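Local coordinates for IRMA (Escherichia coli CFT073, PDB 5EK5), which is a secreted, virulence-associated protein of fibronectin-like fold that probably mimics an interleukin receptor, though its precise function is not established, at residues I17-P20 with C24-Q27; L46-K51 with L79-V84. All coordinates share one frame; numbering follows the deposited sequence.

Contact 1. Residues I17-P20 with C24-Q27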
loop_
_atom_site.group_PDB
_atom_site.type_symbol
_atom_site.label_atom_id
_atom_site.label_comp_id
_atom_site.label_asym_id
_atom_site.label_seq_id
_atom_site.Cartn_x
_atom_site.Cartn_y
_atom_site.Cartn_z
ATOM N N ILE B 17 6.524 -14.145 -1.417
ATOM C CA ILE B 17 7.611 -14.771 -2.151
ATOM C C ILE B 17 7.596 -16.275 -1.939
ATOM O O ILE B 17 7.668 -16.752 -0.807
ATOM C CB ILE B 17 8.982 -14.209 -1.731
ATOM C CG1 ILE B 17 9.029 -12.695 -1.941
ATOM C CG2 ILE B 17 10.098 -14.892 -2.506
ATOM C CD1 ILE B 17 10.056 -11.996 -1.079
ATOM N N TRP B 18 7.487 -17.017 -3.035
ATOM C CA TRP B 18 7.485 -18.470 -2.970
ATOM C C TRP B 18 8.916 -18.977 -2.921
ATOM O O TRP B 18 9.722 -18.674 -3.797
ATOM C CB TRP B 18 6.731 -19.083 -4.155
ATOM C CG TRP B 18 5.248 -18.880 -4.096
ATOM C CD1 TRP B 18 4.337 -19.679 -3.459
ATOM C CD2 TRP B 18 4.482 -17.827 -4.700
ATOM N NE1 TRP B 18 3.067 -19.185 -3.624
ATOM C CE2 TRP B 18 3.136 -18.040 -4.390
ATOM C CE3 TRP B 18 4.833 -16.712 -5.482
ATOM C CZ2 TRP B 18 2.114 -17.195 -4.821
ATOM C CZ3 TRP B 18 3.816 -15.871 -5.911
ATOM C CH2 TRP B 18 2.479 -16.115 -5.581
ATOM N N LEU B 19 9.221 -19.746 -1.883
ATOM C CA LEU B 19 10.581 -20.184 -1.621
ATOM C C LEU B 19 10.680 -21.703 -1.708
ATOM O O LEU B 19 9.669 -22.399 -1.591
ATOM C CB LEU B 19 11.027 -19.699 -0.237
ATOM C CG LEU B 19 11.067 -18.186 -0.014
ATOM C CD1 LEU B 19 11.416 -17.868 1.431
ATOM C CD2 LEU B 19 12.064 -17.536 -0.959
ATOM N N PRO B 20 11.900 -22.225 -1.920
ATOM C CA PRO B 20 12.098 -23.679 -1.902
ATOM C C PRO B 20 11.715 -24.289 -0.557
ATOM O O PRO B 20 11.790 -23.614 0.472
ATOM C CB PRO B 20 13.601 -23.837 -2.177
ATOM C CG PRO B 20 14.200 -22.487 -1.921
ATOM C CD PRO B 20 13.132 -21.511 -2.293
ATOM N N CYS B 24 6.322 -19.891 2.097
ATOM C CA CYS B 24 5.871 -18.603 1.600
ATOM C C CYS B 24 6.433 -17.527 2.513
ATOM O O CYS B 24 6.344 -17.625 3.737
ATOM C CB CYS B 24 4.343 -18.531 1.548
ATOM S SG CYS B 24 3.618 -19.006 -0.042
ATOM N N ALA B 25 7.025 -16.506 1.907
ATOM C CA ALA B 25 7.570 -15.386 2.653
ATOM C C ALA B 25 6.714 -14.159 2.396
ATOM O O ALA B 25 6.712 -13.614 1.291
ATOM C CB ALA B 25 9.017 -15.129 2.263
ATOM N N TYR B 26 5.971 -13.736 3.409
ATOM C CA TYR B 26 5.160 -12.536 3.282
ATOM C C TYR B 26 5.968 -11.314 3.688
ATOM O O TYR B 26 6.440 -11.213 4.820
ATOM C CB TYR B 26 3.883 -12.654 4.115
ATOM C CG TYR B 26 3.092 -13.907 3.801
ATOM C CD1 TYR B 26 2.221 -13.949 2.720
ATOM C CD2 TYR B 26 3.222 -15.048 4.583
ATOM C CE1 TYR B 26 1.500 -15.089 2.425
ATOM C CE2 TYR B 26 2.506 -16.195 4.295
ATOM C CZ TYR B 26 1.645 -16.209 3.215
ATOM O OH TYR B 26 0.930 -17.346 2.924
ATOM N N GLN B 27 6.124 -10.390 2.749
ATOM C CA GLN B 27 6.938 -9.206 2.964
ATOM C C GLN B 27 6.092 -8.057 3.488
ATOM O O GLN B 27 5.058 -7.716 2.906
ATOM C CB GLN B 27 7.629 -8.800 1.662
ATOM C CG GLN B 27 8.526 -7.576 1.768
ATOM C CD GLN B 27 9.223 -7.267 0.458
ATOM O OE1 GLN B 27 9.152 -8.047 -0.491
ATOM N NE2 GLN B 27 9.898 -6.126 0.397
#
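Ile-17 and Ala-25 exchange two backbone hydrogen bonds, the hydrogen-bonded pair of an antiparallel hairpin. Ile-17 N lies 2.8 Å from Ala-25 O with a fairly straight N-H...O angle of 161°, and Ala-25 N reaches Ile-17 O over the same 2.8 Å. Ile-17 O also receives a softer CA-H...O contact from Cys-24 CA at 3.5 Å. One step further along, Trp-18 faces Cys-24 as a non-hydrogen-bonded pair. With CG beside the backbone N (chi1 -71°), the indole brings CD1 and NE1 of its five-membered ring to the cysteine sulfur; Trp-18 CD1 is 3.6 Å from Cys-24 SG. The sulfur sits obliquely, 39° off the normal of the five-membered ring, in a sulfur-aromatic contact. On the other face of the sheet, Ala-25 CB meets two branched neighbours: Leu-19 CD1 approaches it to 3.7 Å, and Ile-17 CB to 4.1 Å. The outer methyl of Ile-17, CD1, comes within 4.1 Å of Gln-27 OE1 at the end of the extended glutamine chain. Because Cys-24 SG is disulfide-bonded to Cys-83, the indole packs against a bridge that ties this hairpin to the loop just after strand 74-82. The two faces therefore differ in chemistry: mainly aliphatic side chains, with the Gln-27 amide at one end, meet on that of Ala-25, whereas an aromatic ring borders a covalent cross-link on that of Cys-24.

Contact 2. Residues L46-K51 with L79-V84; sequences LQLKDK and LETECV
Thr-81 brings the polar side chain among the four residues that meet here, yet it touches Leu-48 with its methyl group. Its OG1 lies anti to the backbone N (chi1 -170°), which leaves CG2 in the crowded position between N and the carbonyl carbon and aims it at the facing strand. Leu-48 comes to it tip to tip, Leu-48 CD2 standing 3.5 Å from Thr-81 CG2. The other branch of the same leucine serves a second partner: Leu-48 CD1 is 3.5 Å from Leu-79 CD2, so the fork of Leu-48 spans two alternate residues of strand 74-82. Leu-48 and Leu-79 do not meet end on; their chains run past one another in opposite directions. Leu-79 reaches this far because its CG is anti to the backbone N (chi1 -179°). Its CD2 also lies 4.1 Å from Leu-46 CB, at the root of that side chain, so that one methyl of Leu-79 meets both Leu-46 and Leu-48. All four residues are buried, and the contact between them is purely apolar. The strand axes come no nearer than 10.3 Å and diverge by 43°, the spacing of two sheets packed face to face, as expected in the beta sandwich of a fibronectin-like fold. Strand 42-49 lies within one sheet between strands 55-63 and 89-99, and Leu-48 also packs on Thr-90 and on Val-87. Strand 74-82 is the outermost strand of the opposing sheet in this chain; beside it runs strand 23-31, whose Phe-28 and Tyr-26 touch Leu-79 and Thr-81 respectively.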
loop_
_atom_site.group_PDB
_atom_site.type_symbol
_atom_site.label_atom_id
_atom_site.label_comp_id
_atom_site.label_asym_id
_atom_site.label_seq_id
_atom_site.Cartn_x
_atom_site.Cartn_y
_atom_site.Cartn_z
ATOM N N LEU B 46 2.439 -12.480 14.858
ATOM C CA LEU B 46 1.225 -12.400 14.049
ATOM C C LEU B 46 0.450 -13.716 14.002
ATOM O O LEU B 46 1.038 -14.785 13.838
ATOM C CB LEU B 46 1.565 -11.963 12.623
ATOM C CG LEU B 46 2.186 -10.577 12.441
ATOM C CD1 LEU B 46 3.706 -10.652 12.533
ATOM C CD2 LEU B 46 1.754 -9.963 11.122
ATOM N N GLN B 47 -0.869 -13.631 14.153
ATOM C CA GLN B 47 -1.753 -14.755 13.851
ATOM C C GLN B 47 -2.145 -14.750 12.379
ATOM O O GLN B 47 -2.745 -13.791 11.895
ATOM C CB GLN B 47 -3.020 -14.718 14.709
ATOM C CG GLN B 47 -2.872 -15.281 16.108
ATOM C CD GLN B 47 -4.172 -15.214 16.891
ATOM O OE1 GLN B 47 -5.059 -14.418 16.578
ATOM N NE2 GLN B 47 -4.297 -16.059 17.905
ATOM N N LEU B 48 -1.816 -15.824 11.669
ATOM C CA LEU B 48 -2.237 -15.959 10.278
ATOM C C LEU B 48 -3.604 -16.626 10.233
ATOM O O LEU B 48 -3.818 -17.665 10.857
ATOM C CB LEU B 48 -1.221 -16.754 9.451
ATOM C CG LEU B 48 0.086 -16.060 9.042
ATOM C CD1 LEU B 48 0.909 -15.610 10.243
ATOM C CD2 LEU B 48 0.912 -16.951 8.133
ATOM N N LYS B 49 -4.527 -16.021 9.495
ATOM C CA LYS B 49 -5.915 -16.454 9.509
ATOM C C LYS B 49 -6.403 -16.750 8.100
ATOM O O LYS B 49 -5.921 -16.156 7.137
ATOM C CB LYS B 49 -6.785 -15.375 10.151
ATOM C CG LYS B 49 -6.461 -15.115 11.617
ATOM C CD LYS B 49 -7.332 -14.014 12.197
ATOM C CE LYS B 49 -7.104 -13.874 13.690
ATOM N NZ LYS B 49 -8.102 -12.973 14.320
ATOM N N ASP B 50 -7.349 -17.677 7.971
ATOM C CA ASP B 50 -7.979 -17.903 6.674
ATOM C C ASP B 50 -9.032 -16.824 6.417
ATOM O O ASP B 50 -9.166 -15.886 7.206
ATOM C CB ASP B 50 -8.571 -19.321 6.579
ATOM C CG ASP B 50 -9.640 -19.606 7.629
ATOM O OD1 ASP B 50 -10.306 -18.672 8.117
ATOM O OD2 ASP B 50 -9.807 -20.795 7.972
ATOM N N LYS B 51 -9.787 -16.959 5.332
ATOM C CA LYS B 51 -10.757 -15.933 4.956
ATOM C C LYS B 51 -11.949 -15.917 5.906
ATOM O O LYS B 51 -12.665 -14.919 5.999
ATOM C CB LYS B 51 -11.234 -16.145 3.519
ATOM C CG LYS B 51 -11.884 -17.493 3.259
ATOM C CD LYS B 51 -12.342 -17.599 1.812
ATOM C CE LYS B 51 -12.431 -19.044 1.353
ATOM N NZ LYS B 51 -13.034 -19.146 -0.006
ATOM N N LEU B 79 7.762 -12.569 6.929
ATOM C CA LEU B 79 7.093 -13.578 7.734
ATOM C C LEU B 79 7.066 -14.912 6.995
ATOM O O LEU B 79 6.444 -15.031 5.938
ATOM C CB LEU B 79 5.675 -13.124 8.081
ATOM C CG LEU B 79 4.845 -14.074 8.937
ATOM C CD1 LEU B 79 5.635 -14.434 10.171
ATOM C CD2 LEU B 79 3.540 -13.414 9.321
ATOM N N GLU B 80 7.766 -15.901 7.542
ATOM C CA GLU B 80 7.856 -17.223 6.927
ATOM C C GLU B 80 6.921 -18.273 7.527
ATOM O O GLU B 80 6.821 -18.410 8.746
ATOM C CB GLU B 80 9.289 -17.749 7.016
ATOM C CG GLU B 80 10.304 -16.985 6.196
ATOM C CD GLU B 80 11.576 -17.784 5.988
ATOM O OE1 GLU B 80 11.478 -19.006 5.740
ATOM O OE2 GLU B 80 12.672 -17.195 6.074
ATOM N N THR B 81 6.241 -19.007 6.654
ATOM C CA THR B 81 5.430 -20.147 7.063
ATOM C C THR B 81 5.227 -21.058 5.857
ATOM O O THR B 81 5.401 -20.630 4.718
ATOM C CB THR B 81 4.065 -19.725 7.632
ATOM O OG1 THR B 81 3.422 -20.859 8.231
ATOM C CG2 THR B 81 3.178 -19.163 6.533
ATOM N N GLU B 82 4.867 -22.313 6.107
ATOM C CA GLU B 82 4.575 -23.245 5.023
ATOM C C GLU B 82 3.439 -22.740 4.137
ATOM O O GLU B 82 2.355 -22.413 4.621
ATOM C CB GLU B 82 4.239 -24.634 5.564
ATOM C CG GLU B 82 4.051 -25.661 4.458
ATOM C CD GLU B 82 3.796 -27.061 4.978
ATOM O OE1 GLU B 82 3.687 -27.235 6.209
ATOM O OE2 GLU B 82 3.717 -27.993 4.149
ATOM N N CYS B 83 3.702 -22.676 2.835
ATOM C CA CYS B 83 2.815 -22.018 1.882
ATOM C C CYS B 83 1.516 -22.802 1.665
ATOM O O CYS B 83 0.662 -22.398 0.878
ATOM C CB CYS B 83 3.541 -21.818 0.548
ATOM S SG CYS B 83 2.711 -20.726 -0.629
ATOM N N VAL B 84 1.363 -23.915 2.375
ATOM C CA VAL B 84 0.186 -24.753 2.230
ATOM C C VAL B 84 -1.064 -24.169 2.864
ATOM O O VAL B 84 -2.110 -24.815 2.895
#

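From the N terminus, strand 9-19 turns directly into strand 23-31, and contact 1 closes this short hairpin with three residues between its segments. Strand 42-49 follows in the chain, crossing to the facing sheet, and contact 2 closes a wider loop of 27 intervening residues when strand 74-82 returns to lie beside strand 23-31. The contacts are in series, neither nesting nor crossing, with centres about 11 Å apart. They join where strands 23-31 and 74-82 are neighbours: Tyr-26 O lies 2.8 Å from Leu-79 N, a probable hydrogen bond, and a disulfide links Cys-24 SG to Cys-83 SG at 2.0 Å. Contact 1 thus pairs two strands of one sheet, while contact 2 packs that sheet against the other.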